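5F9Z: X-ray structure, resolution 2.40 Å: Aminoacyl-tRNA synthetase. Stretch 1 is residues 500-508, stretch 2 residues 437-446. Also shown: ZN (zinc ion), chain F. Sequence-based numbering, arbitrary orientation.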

ATOM      1  N   LEU A 500      -8.479 -32.202 -12.175  1.00 55.10           N
ATOM      2  CA  LEU A 500      -9.580 -31.741 -11.343  1.00 53.34           C
ATOM      3  C   LEU A 500      -9.195 -30.462 -10.611  1.00 51.51           C
ATOM      4  O   LEU A 500      -8.074 -30.324 -10.112  1.00 50.72           O
ATOM      5  CB  LEU A 500      -9.977 -32.823 -10.337  1.00 54.32           C
ATOM      6  N   ALA A 501     -10.132 -29.521 -10.553  1.00 51.17           N
ATOM      7  CA  ALA A 501      -9.872 -28.245  -9.901  1.00 48.98           C
ATOM      8  C   ALA A 501      -9.872 -28.413  -8.387  1.00 49.78           C
ATOM      9  O   ALA A 501     -10.760 -29.058  -7.822  1.00 51.50           O
ATOM     10  CB  ALA A 501     -10.917 -27.213 -10.319  1.00 47.68           C
ATOM     11  N   LYS A 502      -8.865 -27.834  -7.731  1.00 49.24           N
ATOM     12  CA  LYS A 502      -8.799 -27.886  -6.275  1.00 48.46           C
ATOM     13  C   LYS A 502      -9.653 -26.792  -5.646  1.00 47.24           C
ATOM     14  O   LYS A 502     -10.505 -27.071  -4.796  1.00 48.86           O
ATOM     15  CB  LYS A 502      -7.346 -27.773  -5.810  1.00 48.35           C
ATOM     16  CG  LYS A 502      -6.514 -29.015  -6.088  1.00 50.19           C
ATOM     17  CD  LYS A 502      -5.069 -28.827  -5.657  1.00 50.67           C
ATOM     18  CE  LYS A 502      -4.326 -30.152  -5.639  1.00 52.88           C
ATOM     19  NZ  LYS A 502      -4.442 -30.876  -6.936  1.00 53.92           N
ATOM     20  N   LYS A 503      -9.438 -25.547  -6.053  1.00 46.00           N
ATOM     21  CA  LYS A 503     -10.216 -24.411  -5.570  1.00 43.25           C
ATOM     22  C   LYS A 503     -10.368 -23.431  -6.730  1.00 40.87           C
ATOM     23  O   LYS A 503     -10.147 -23.775  -7.896  1.00 40.47           O
ATOM     24  CB  LYS A 503      -9.546 -23.768  -4.345  1.00 42.51           C
ATOM     25  CG  LYS A 503      -9.658 -24.571  -3.058  1.00 44.76           C
ATOM     26  CD  LYS A 503      -8.863 -23.928  -1.930  1.00 43.58           C
ATOM     27  CE  LYS A 503      -7.376 -23.914  -2.242  1.00 43.40           C
ATOM     28  NZ  LYS A 503      -6.837 -25.285  -2.457  1.00 45.69           N
ATOM     29  N   PHE A 504     -10.747 -22.198  -6.416  1.00 39.73           N
ATOM     30  CA  PHE A 504     -10.757 -21.105  -7.375  1.00 38.14           C
ATOM     31  C   PHE A 504      -9.583 -20.181  -7.085  1.00 36.26           C
ATOM     32  O   PHE A 504      -9.293 -19.879  -5.924  1.00 35.85           O
ATOM     33  CB  PHE A 504     -12.073 -20.325  -7.317  1.00 39.48           C
ATOM     34  CG  PHE A 504     -13.241 -21.054  -7.920  1.00 43.73           C
ATOM     35  CD1 PHE A 504     -13.851 -22.098  -7.243  1.00 46.03           C
ATOM     36  CD2 PHE A 504     -13.739 -20.684  -9.158  1.00 44.56           C
ATOM     37  CE1 PHE A 504     -14.928 -22.765  -7.795  1.00 47.63           C
ATOM     38  CE2 PHE A 504     -14.818 -21.346  -9.714  1.00 46.46           C
ATOM     39  CZ  PHE A 504     -15.412 -22.388  -9.032  1.00 47.86           C
ATOM     40  N   THR A 505      -8.907 -19.739  -8.142  1.00 35.74           N
ATOM     41  CA  THR A 505      -7.714 -18.914  -8.025  1.00 33.92           C
ATOM     42  C   THR A 505      -7.899 -17.621  -8.806  1.00 32.59           C
ATOM     43  O   THR A 505      -8.450 -17.625  -9.911  1.00 33.17           O
ATOM     44  CB  THR A 505      -6.473 -19.668  -8.526  1.00 35.40           C
ATOM     45  OG1 THR A 505      -6.233 -20.805  -7.686  1.00 37.53           O
ATOM     46  CG2 THR A 505      -5.241 -18.772  -8.512  1.00 35.04           C
ATOM     47  N   LEU A 506      -7.442 -16.516  -8.220  1.00 31.24           N
ATOM     48  CA  LEU A 506      -7.530 -15.209  -8.859  1.00 30.42           C
ATOM     49  C   LEU A 506      -6.375 -15.042  -9.841  1.00 31.62           C
ATOM     50  O   LEU A 506      -5.205 -15.118  -9.452  1.00 34.41           O
ATOM     51  CB  LEU A 506      -7.508 -14.108  -7.802  1.00 30.12           C
ATOM     52  CG  LEU A 506      -7.920 -12.701  -8.235  1.00 31.05           C
ATOM     53  CD1 LEU A 506      -9.360 -12.695  -8.721  1.00 29.84           C
ATOM     54  CD2 LEU A 506      -7.733 -11.717  -7.091  1.00 31.34           C
ATOM     55  N   PHE A 507      -6.701 -14.820 -11.112  1.00 30.47           N
ATOM     56  CA  PHE A 507      -5.716 -14.643 -12.168  1.00 31.40           C
ATOM     57  C   PHE A 507      -5.777 -13.226 -12.721  1.00 32.55           C
ATOM     58  O   PHE A 507      -6.757 -12.500 -12.532  1.00 32.95           O
ATOM     59  CB  PHE A 507      -5.936 -15.647 -13.306  1.00 31.91           C
ATOM     60  CG  PHE A 507      -5.540 -17.054 -12.965  1.00 32.78           C
ATOM     61  CD1 PHE A 507      -6.447 -17.922 -12.382  1.00 33.44           C
ATOM     62  CD2 PHE A 507      -4.262 -17.511 -13.240  1.00 32.96           C
ATOM     63  CE1 PHE A 507      -6.085 -19.219 -12.072  1.00 35.17           C
ATOM     64  CE2 PHE A 507      -3.893 -18.807 -12.932  1.00 34.50           C
ATOM     65  CZ  PHE A 507      -4.806 -19.661 -12.347  1.00 35.55           C
ATOM     66  N   GLY A 508      -4.717 -12.843 -13.417  1.00 33.55           N
ATOM     67  CA  GLY A 508      -4.676 -11.552 -14.072  1.00 34.32           C
ATOM     68  C   GLY A 508      -3.256 -11.098 -14.310  1.00 36.22           C
ATOM     69  O   GLY A 508      -2.291 -11.696 -13.834  1.00 37.25           O
TER
HETATM   70 ZN    ZN F 703      -4.660 -27.043 -14.429  1.00 45.73          ZN
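Stretch 2, residues 437-446: KMVIAPWCED

The backbone hydrogen bond from Phe507 N to Val439 O is very short, 2.5 Å and nearly linear, and it marks the tight end of an antiparallel pair. Residues 438-443 form an extended strand that runs against strand 503-508, their N-to-C directions 151° apart and their axes approaching to 4.4 Å. The pairing illustrates how an antiparallel ladder alternates narrow and wide rungs. Two of the hydrogen-bonded pairs exchange both bonds: Val439 N returns a bond to Phe507 O at 2.9 Å, while Thr505 N reaches Ala441 O at 3.0 Å and Ala441 N reaches Thr505 O at 3.2 Å. In the third, Trp443 N donates to Lys503 O at 3.1 Å, but the return bond shifts by one residue, coming from Lys502 N to Trp443 O at 2.9 Å with an N-H...O angle of 147°. Between these rungs, Phe504 faces Pro442 and Leu506 faces Ile440, with CA atoms 4.5 Å apart in each pair; Pro442, lacking an N-H, costs the ladder nothing because its pair is a non-hydrogen-bonded one.

Alternation also sorts the side chains. On one face, Pro442 packs over the ring of Phe504, with Pro442 CG 3.5 Å from Phe504 CE2, and Ile440 CD1 lies 3.6 Å from Phe504 CB. On the other, Phe507 turns its edge toward the face of Trp443, Phe507 CZ to Trp443 CD2 at 3.4 Å, with the ring planes at 78°; Thr505 OG1 lies near the plane of the indole, 3.2 Å from Trp443 CE3.

Beyond the strand, Glu445 adopts a positive phi of 68° and points its CA-to-CB bond toward stretch 1. Its OE2 forms a salt bridge with Lys503 NZ at 3.1 Å and accepts a water hydrogen bond at 2.7 Å; the same water lies 2.6 Å from Thr505 OG1, bridging the two side chains. Cys444 SG binds zinc at 2.3 Å.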

ATOM      1  N   LYS A 437      -9.574  -6.603 -16.526  1.00 40.69           N
ATOM      2  CA  LYS A 437     -10.203  -7.218 -15.366  1.00 40.03           C
ATOM      3  C   LYS A 437      -9.464  -8.494 -14.992  1.00 38.20           C
ATOM      4  O   LYS A 437      -8.700  -9.052 -15.784  1.00 38.43           O
ATOM      5  CB  LYS A 437     -11.685  -7.524 -15.622  1.00 41.64           C
ATOM      6  CG  LYS A 437     -12.575  -6.295 -15.635  1.00 43.12           C
ATOM      7  CD  LYS A 437     -14.018  -6.651 -15.934  1.00 44.61           C
ATOM      8  CE  LYS A 437     -14.918  -5.439 -15.771  1.00 45.19           C
ATOM      9  NZ  LYS A 437     -14.416  -4.278 -16.554  1.00 47.20           N
ATOM     10  N   MET A 438      -9.707  -8.950 -13.767  1.00 35.90           N
ATOM     11  CA  MET A 438      -9.126 -10.182 -13.259  1.00 35.81           C
ATOM     12  C   MET A 438     -10.047 -11.365 -13.545  1.00 35.86           C
ATOM     13  O   MET A 438     -11.216 -11.209 -13.902  1.00 37.52           O
ATOM     14  CB  MET A 438      -8.858 -10.070 -11.758  1.00 35.43           C
ATOM     15  CG  MET A 438      -7.752  -9.098 -11.392  1.00 34.57           C
ATOM     16  SD  MET A 438      -7.581  -8.888  -9.608  1.00 33.85           S
ATOM     17  CE  MET A 438      -9.121  -8.066  -9.213  1.00 31.93           C
ATOM     18  N   VAL A 439      -9.502 -12.566 -13.370  1.00 35.29           N
ATOM     19  CA  VAL A 439     -10.220 -13.811 -13.621  1.00 35.81           C
ATOM     20  C   VAL A 439     -10.168 -14.661 -12.360  1.00 34.49           C
ATOM     21  O   VAL A 439      -9.093 -14.864 -11.786  1.00 32.22           O
ATOM     22  CB  VAL A 439      -9.628 -14.577 -14.818  1.00 37.74           C
ATOM     23  CG1 VAL A 439     -10.229 -15.974 -14.908  1.00 38.37           C
ATOM     24  CG2 VAL A 439      -9.864 -13.809 -16.110  1.00 38.91           C
ATOM     25  N   ILE A 440     -11.328 -15.147 -11.929  1.00 36.09           N
ATOM     26  CA  ILE A 440     -11.432 -16.125 -10.854  1.00 37.04           C
ATOM     27  C   ILE A 440     -11.925 -17.423 -11.487  1.00 39.07           C
ATOM     28  O   ILE A 440     -13.062 -17.504 -11.969  1.00 40.71           O
ATOM     29  CB  ILE A 440     -12.351 -15.639  -9.719  1.00 37.01           C
ATOM     30  CG1 ILE A 440     -12.519 -16.721  -8.649  1.00 38.89           C
ATOM     31  CG2 ILE A 440     -13.696 -15.141 -10.248  1.00 36.87           C
ATOM     32  CD1 ILE A 440     -11.359 -16.798  -7.682  1.00 39.27           C
ATOM     33  N   ALA A 441     -11.063 -18.433 -11.515  1.00 38.41           N
ATOM     34  CA  ALA A 441     -11.315 -19.620 -12.315  1.00 38.99           C
ATOM     35  C   ALA A 441     -11.032 -20.886 -11.522  1.00 40.18           C
ATOM     36  O   ALA A 441     -10.198 -20.881 -10.611  1.00 40.10           O
ATOM     37  CB  ALA A 441     -10.447 -19.612 -13.583  1.00 38.32           C
ATOM     38  N   PRO A 442     -11.717 -21.985 -11.846  1.00 40.33           N
ATOM     39  CA  PRO A 442     -11.371 -23.284 -11.247  1.00 39.87           C
ATOM     40  C   PRO A 442      -9.990 -23.716 -11.719  1.00 38.27           C
ATOM     41  O   PRO A 442      -9.746 -23.834 -12.921  1.00 40.26           O
ATOM     42  CB  PRO A 442     -12.467 -24.224 -11.765  1.00 40.80           C
ATOM     43  CG  PRO A 442     -13.551 -23.332 -12.284  1.00 40.75           C
ATOM     44  CD  PRO A 442     -12.872 -22.086 -12.752  1.00 40.86           C
ATOM     45  N   TRP A 443      -9.089 -23.956 -10.772  1.00 37.46           N
ATOM     46  CA  TRP A 443      -7.696 -24.221 -11.094  1.00 37.90           C
ATOM     47  C   TRP A 443      -7.194 -25.442 -10.338  1.00 39.74           C
ATOM     48  O   TRP A 443      -7.611 -25.711  -9.208  1.00 40.81           O
ATOM     49  CB  TRP A 443      -6.814 -23.012 -10.767  1.00 36.49           C
ATOM     50  CG  TRP A 443      -5.451 -23.103 -11.361  1.00 37.63           C
ATOM     51  CD1 TRP A 443      -5.111 -23.691 -12.544  1.00 38.98           C
ATOM     52  CD2 TRP A 443      -4.235 -22.603 -10.796  1.00 37.25           C
ATOM     53  NE1 TRP A 443      -3.759 -23.581 -12.755  1.00 39.85           N
ATOM     54  CE2 TRP A 443      -3.198 -22.919 -11.696  1.00 39.03           C
ATOM     55  CE3 TRP A 443      -3.922 -21.916  -9.620  1.00 35.94           C
ATOM     56  CZ2 TRP A 443      -1.872 -22.574 -11.455  1.00 31.79           C
ATOM     57  CZ3 TRP A 443      -2.604 -21.574  -9.383  1.00 34.94           C
ATOM     58  CH2 TRP A 443      -1.596 -21.902 -10.296  1.00 35.53           C
ATOM     59  N   CYS A 444      -6.283 -26.178 -10.978  1.00 40.73           N
ATOM     60  CA  CYS A 444      -5.651 -27.339 -10.365  1.00 41.78           C
ATOM     61  C   CYS A 444      -4.426 -26.979  -9.537  1.00 41.10           C
ATOM     62  O   CYS A 444      -3.961 -27.815  -8.752  1.00 42.74           O
ATOM     63  CB  CYS A 444      -5.246 -28.351 -11.440  1.00 42.72           C
ATOM     64  SG  CYS A 444      -3.819 -27.845 -12.429  1.00 41.86           S
ATOM     65  N   GLU A 445      -3.888 -25.771  -9.709  1.00 39.62           N
ATOM     66  CA  GLU A 445      -2.775 -25.212  -8.944  1.00 40.36           C
ATOM     67  C   GLU A 445      -1.444 -25.907  -9.206  1.00 43.84           C
ATOM     68  O   GLU A 445      -0.495 -25.713  -8.435  1.00 45.54           O
ATOM     69  CB  GLU A 445      -3.063 -25.217  -7.438  1.00 39.92           C
ATOM     70  CG  GLU A 445      -4.341 -24.491  -7.056  1.00 39.29           C
ATOM     71  CD  GLU A 445      -4.669 -24.621  -5.584  1.00 40.73           C
ATOM     72  OE1 GLU A 445      -3.771 -25.004  -4.804  1.00 42.51           O
ATOM     73  OE2 GLU A 445      -5.826 -24.342  -5.207  1.00 40.28           O
ATOM     74  N   ASP A 446      -1.338 -26.702 -10.267  1.00 44.31           N
ATOM     75  CA  ASP A 446      -0.062 -27.316 -10.604  1.00 46.26           C
ATOM     76  C   ASP A 446       0.896 -26.276 -11.178  1.00 44.81           C
ATOM     77  O   ASP A 446       0.487 -25.324 -11.848  1.00 42.35           O
ATOM     78  CB  ASP A 446      -0.254 -28.452 -11.608  1.00 50.70           C
ATOM     79  CG  ASP A 446      -1.052 -29.608 -11.039  1.00 54.53           C
ATOM     80  OD1 ASP A 446      -1.136 -29.724  -9.798  1.00 56.33           O
ATOM     81  OD2 ASP A 446      -1.590 -30.406 -11.835  1.00 57.10           O
TER
HETATM   82  O   HOH W   1      -7.335 -23.042  -6.969  1.00 26.85           O